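Local coordinates for DNA-damage inducible protein DDI1-like protein (Leishmania major, PDB 5YQ8) that probably cleaves proteins as an aspartic endopeptidase through its retropepsin-like domain, whose active site forms where two copies of the chain meet, at residues 8-13 and 17-22; 69-72 and 77-80. One frame throughout, in Å; residues are numbered along the deposited sequence.

Contact 1: residues 8-13 and 17-22; sequences VPCTIN and VKAFVD
V8 pairs with A19, P9 with K18 and C10 with V17 in antiparallel register. V8 and A19 are a hydrogen-bonded pair: V8 N lies 3.0 Å from A19 O, and A19 N 2.8 Å from V8 O. C10 and V17 form the second such pair, with C10 N 2.8 Å from V17 O and V17 N 2.8 Å from C10 O. P9 and K18 between them are a non-hydrogen-bonded pair, which suits a proline with no N-H. The short strand axes run at 131° to each other. This is a beta hairpin of the retropepsin-like domain. Its second arm leads into D22, the probable active-site aspartate, close to D22 of the second subunit. The side chains of V8, C10, V17 and A19 share one face of the hairpin. C10 SG sits between its backbone N and carbonyl carbon (chi1 60°) and meets V17 CG2 at 3.6 Å. The I12 and V17 side chains cross at about a right angle, with I12 CG1 4.1 Å from V17 CG2. V8 CG2 packs on V21 CG2 at 4.0 Å and also touches A19 CB. K18 is on the P9 face, but its end leads away to a hydrogen bond from NZ to L126 O.

Contact 2: residues 69-72 and 77-80; sequences VNLA and PFAF
F78 packs against V69 and, more loosely, against L71. No hydrogen bond joins 69-72 to 77-80 directly. V69 bonds through its backbone to I76, and F78 to T67, so the two touching residues are offset along the hairpin and meet diagonally. The F78 side chain can be followed outward. F78 CB starts at V69, 3.8 Å from V69 CG2. The ring atom F78 CG stays with the same methyl, 3.9 Å from V69 CG2. F78 CD1 fits against the root of the valine as well, since it is 3.8 Å from V69 CG2 and 3.8 Å from V69 CB. F78 CE1 still passes V69 CB, at 4.3 Å. F78 CZ has moved on to the leucine and lies 4.4 Å from L71 CD2, a loose apolar contact. Both methyls reach the ring obliquely. The V69 and F78 side chains cross at about a right angle. In V69, CG1 is anti to the backbone N (chi1 -174°), which leaves CG2 anti to the carbonyl carbon and against F78. V69 also touches C10 and I12 of strand 7-12, and L71 touches C10 and I76. V69, L71 and F78 are buried, and the contact is apolar throughout. P77 O and A79 O accept weak hydrogen bonds from H100 NE2 and Q96 NE2, respectively. The F78 side chain is about 11 Å from that of D22. The packing belongs to the interior of the retropepsin-like domain, on the beta hairpin of strands 62-71 and 74-83.

Overall arrangement
The two contacts lie side by side in the beta core, with centres about 8 Å apart. They come in series along the chain: the hairpin of contact 1 closes before that of contact 2 begins. Both belong to one mixed six-stranded sheet, in which strands 7-12 and 62-71 are counted as the two outermost. These strands nevertheless meet. T11 O lies 2.9 Å from N70 N, probably a hydrogen bond, and I12 CD1 packs on V69 CG2 at 3.6 Å. This is consistent with the sheet curling round until its two edges meet. Contact 1 holds D22, the probable catalytic aspartate, and touches the second subunit, whereas contact 2 touches no other chain of the assembly.

Contact 1: residues 8-13 and 17-22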
# COMPACT_ATOMS: atom_id res chain seq x y z
N VAL A 8 9.02 -7.49 -4.15
CA VAL A 8 10.34 -7.96 -3.85
C VAL A 8 10.42 -9.47 -3.92
O VAL A 8 9.46 -10.18 -3.59
CB VAL A 8 10.79 -7.46 -2.50
CG1 VAL A 8 11.01 -5.96 -2.55
CG2 VAL A 8 9.81 -7.88 -1.38
N PRO A 9 11.60 -9.98 -4.35
CA PRO A 9 11.80 -11.43 -4.24
C PRO A 9 12.26 -11.85 -2.83
O PRO A 9 12.74 -11.05 -2.06
CB PRO A 9 12.86 -11.71 -5.27
CG PRO A 9 13.70 -10.39 -5.23
CD PRO A 9 12.76 -9.29 -4.95
N CYS A 10 12.05 -13.10 -2.50
CA CYS A 10 12.50 -13.71 -1.26
C CYS A 10 12.36 -15.23 -1.36
O CYS A 10 11.81 -15.74 -2.32
CB CYS A 10 11.63 -13.23 -0.08
SG CYS A 10 9.84 -13.58 -0.14
N THR A 11 12.80 -15.95 -0.33
CA THR A 11 12.69 -17.42 -0.30
C THR A 11 12.11 -17.89 1.04
O THR A 11 12.49 -17.41 2.08
CB THR A 11 14.08 -18.11 -0.51
OG1 THR A 11 14.99 -17.75 0.54
CG2 THR A 11 14.69 -17.71 -1.80
N ILE A 12 11.25 -18.90 1.01
CA ILE A 12 10.76 -19.58 2.17
C ILE A 12 11.04 -21.06 1.99
O ILE A 12 10.51 -21.68 1.04
CB ILE A 12 9.25 -19.39 2.31
CG1 ILE A 12 8.93 -17.88 2.32
CG2 ILE A 12 8.73 -20.07 3.57
CD1 ILE A 12 7.50 -17.46 2.60
N ASN A 13 11.84 -21.62 2.88
CA ASN A 13 12.33 -23.00 2.79
C ASN A 13 12.92 -23.23 1.42
O ASN A 13 12.35 -24.03 0.66
CB ASN A 13 11.23 -24.03 2.96
CG ASN A 13 10.49 -23.83 4.20
OD1 ASN A 13 11.07 -23.81 5.28
ND2 ASN A 13 9.21 -23.74 4.06
N VAL A 17 10.00 -16.96 -4.03
CA VAL A 17 8.68 -16.34 -4.08
C VAL A 17 8.79 -14.84 -4.21
O VAL A 17 9.76 -14.23 -3.69
CB VAL A 17 7.84 -16.72 -2.85
CG1 VAL A 17 7.35 -18.18 -2.92
CG2 VAL A 17 8.64 -16.60 -1.60
N LYS A 18 7.86 -14.23 -4.95
CA LYS A 18 7.78 -12.81 -5.01
C LYS A 18 6.63 -12.28 -4.14
O LYS A 18 5.57 -12.89 -4.06
CB LYS A 18 7.65 -12.31 -6.44
CG LYS A 18 6.30 -12.43 -7.12
CD LYS A 18 6.19 -11.43 -8.24
CE LYS A 18 4.93 -11.70 -9.02
NZ LYS A 18 4.86 -13.07 -9.63
N ALA A 19 6.88 -11.15 -3.47
CA ALA A 19 6.01 -10.63 -2.42
C ALA A 19 5.60 -9.21 -2.78
O ALA A 19 6.44 -8.38 -3.02
CB ALA A 19 6.73 -10.63 -1.06
N PHE A 20 4.30 -8.96 -2.77
CA PHE A 20 3.73 -7.61 -2.96
C PHE A 20 3.79 -6.74 -1.70
O PHE A 20 3.41 -7.22 -0.65
CB PHE A 20 2.29 -7.76 -3.34
CG PHE A 20 1.59 -6.48 -3.73
CD1 PHE A 20 1.93 -5.83 -4.89
CD2 PHE A 20 0.52 -5.97 -2.96
CE1 PHE A 20 1.23 -4.70 -5.30
CE2 PHE A 20 -0.13 -4.83 -3.34
CZ PHE A 20 0.23 -4.18 -4.50
N VAL A 21 4.29 -5.53 -1.84
CA VAL A 21 4.54 -4.64 -0.71
C VAL A 21 3.45 -3.57 -0.66
O VAL A 21 3.51 -2.60 -1.45
CB VAL A 21 5.91 -3.96 -0.80
CG1 VAL A 21 6.08 -2.92 0.31
CG2 VAL A 21 7.06 -4.99 -0.82
N ASP A 22 2.49 -3.74 0.24
CA ASP A 22 1.19 -3.01 0.24
C ASP A 22 1.00 -2.27 1.52
O ASP A 22 0.63 -2.87 2.50
CB ASP A 22 0.05 -4.02 0.08
CG ASP A 22 -1.30 -3.41 -0.20
OD1 ASP A 22 -1.45 -2.18 -0.10
OD2 ASP A 22 -2.23 -4.22 -0.48

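Contact 2: residues 69-72 and 77-80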
# COMPACT_ATOMS: atom_id res chain seq x y z
N VAL A 69 11.36 -16.38 6.56
CA VAL A 69 11.42 -15.84 5.21
C VAL A 69 12.72 -15.09 5.01
O VAL A 69 13.04 -14.17 5.77
CB VAL A 69 10.25 -14.90 5.02
CG1 VAL A 69 10.17 -14.42 3.60
CG2 VAL A 69 8.94 -15.57 5.35
N ASN A 70 13.46 -15.46 3.97
CA ASN A 70 14.77 -14.92 3.72
C ASN A 70 14.62 -13.70 2.85
O ASN A 70 14.57 -13.76 1.59
CB ASN A 70 15.70 -15.96 3.09
CG ASN A 70 17.05 -15.38 2.71
OD1 ASN A 70 17.15 -14.65 1.70
ND2 ASN A 70 18.07 -15.59 3.58
N LEU A 71 14.54 -12.55 3.51
CA LEU A 71 14.29 -11.28 2.82
C LEU A 71 15.49 -10.40 3.11
O LEU A 71 15.94 -10.28 4.28
CB LEU A 71 12.96 -10.69 3.31
CG LEU A 71 12.57 -9.38 2.62
CD1 LEU A 71 12.59 -9.48 1.10
CD2 LEU A 71 11.21 -8.91 3.05
N ALA A 72 16.03 -9.83 2.04
CA ALA A 72 17.23 -8.97 2.09
C ALA A 72 18.41 -9.73 2.56
O ALA A 72 19.24 -9.14 3.27
CB ALA A 72 17.01 -7.70 2.95
N PRO A 77 11.22 -13.42 10.62
CA PRO A 77 10.06 -14.18 10.99
C PRO A 77 8.81 -13.45 10.54
O PRO A 77 8.58 -12.31 11.00
CB PRO A 77 10.15 -14.24 12.53
CG PRO A 77 10.93 -13.06 12.91
CD PRO A 77 11.84 -12.77 11.78
N PHE A 78 8.01 -14.11 9.67
CA PHE A 78 6.72 -13.65 9.23
C PHE A 78 5.57 -14.39 9.86
O PHE A 78 5.66 -15.54 10.20
CB PHE A 78 6.60 -13.78 7.71
CG PHE A 78 7.10 -12.55 6.97
CD1 PHE A 78 8.47 -12.21 7.01
CD2 PHE A 78 6.21 -11.71 6.30
CE1 PHE A 78 8.93 -11.08 6.40
CE2 PHE A 78 6.69 -10.57 5.66
CZ PHE A 78 8.04 -10.27 5.71
N ALA A 79 4.44 -13.70 9.98
CA ALA A 79 3.13 -14.29 10.33
C ALA A 79 2.15 -13.75 9.31
O ALA A 79 2.17 -12.52 8.98
CB ALA A 79 2.67 -13.89 11.69
N PHE A 80 1.34 -14.66 8.78
CA PHE A 80 0.34 -14.29 7.81
C PHE A 80 -0.81 -15.26 7.72
O PHE A 80 -0.71 -16.37 8.20
CB PHE A 80 0.97 -14.16 6.46
CG PHE A 80 1.90 -15.24 6.13
CD1 PHE A 80 1.43 -16.49 5.88
CD2 PHE A 80 3.24 -14.98 6.10
CE1 PHE A 80 2.33 -17.48 5.61
CE2 PHE A 80 4.13 -15.93 5.87
CZ PHE A 80 3.67 -17.19 5.61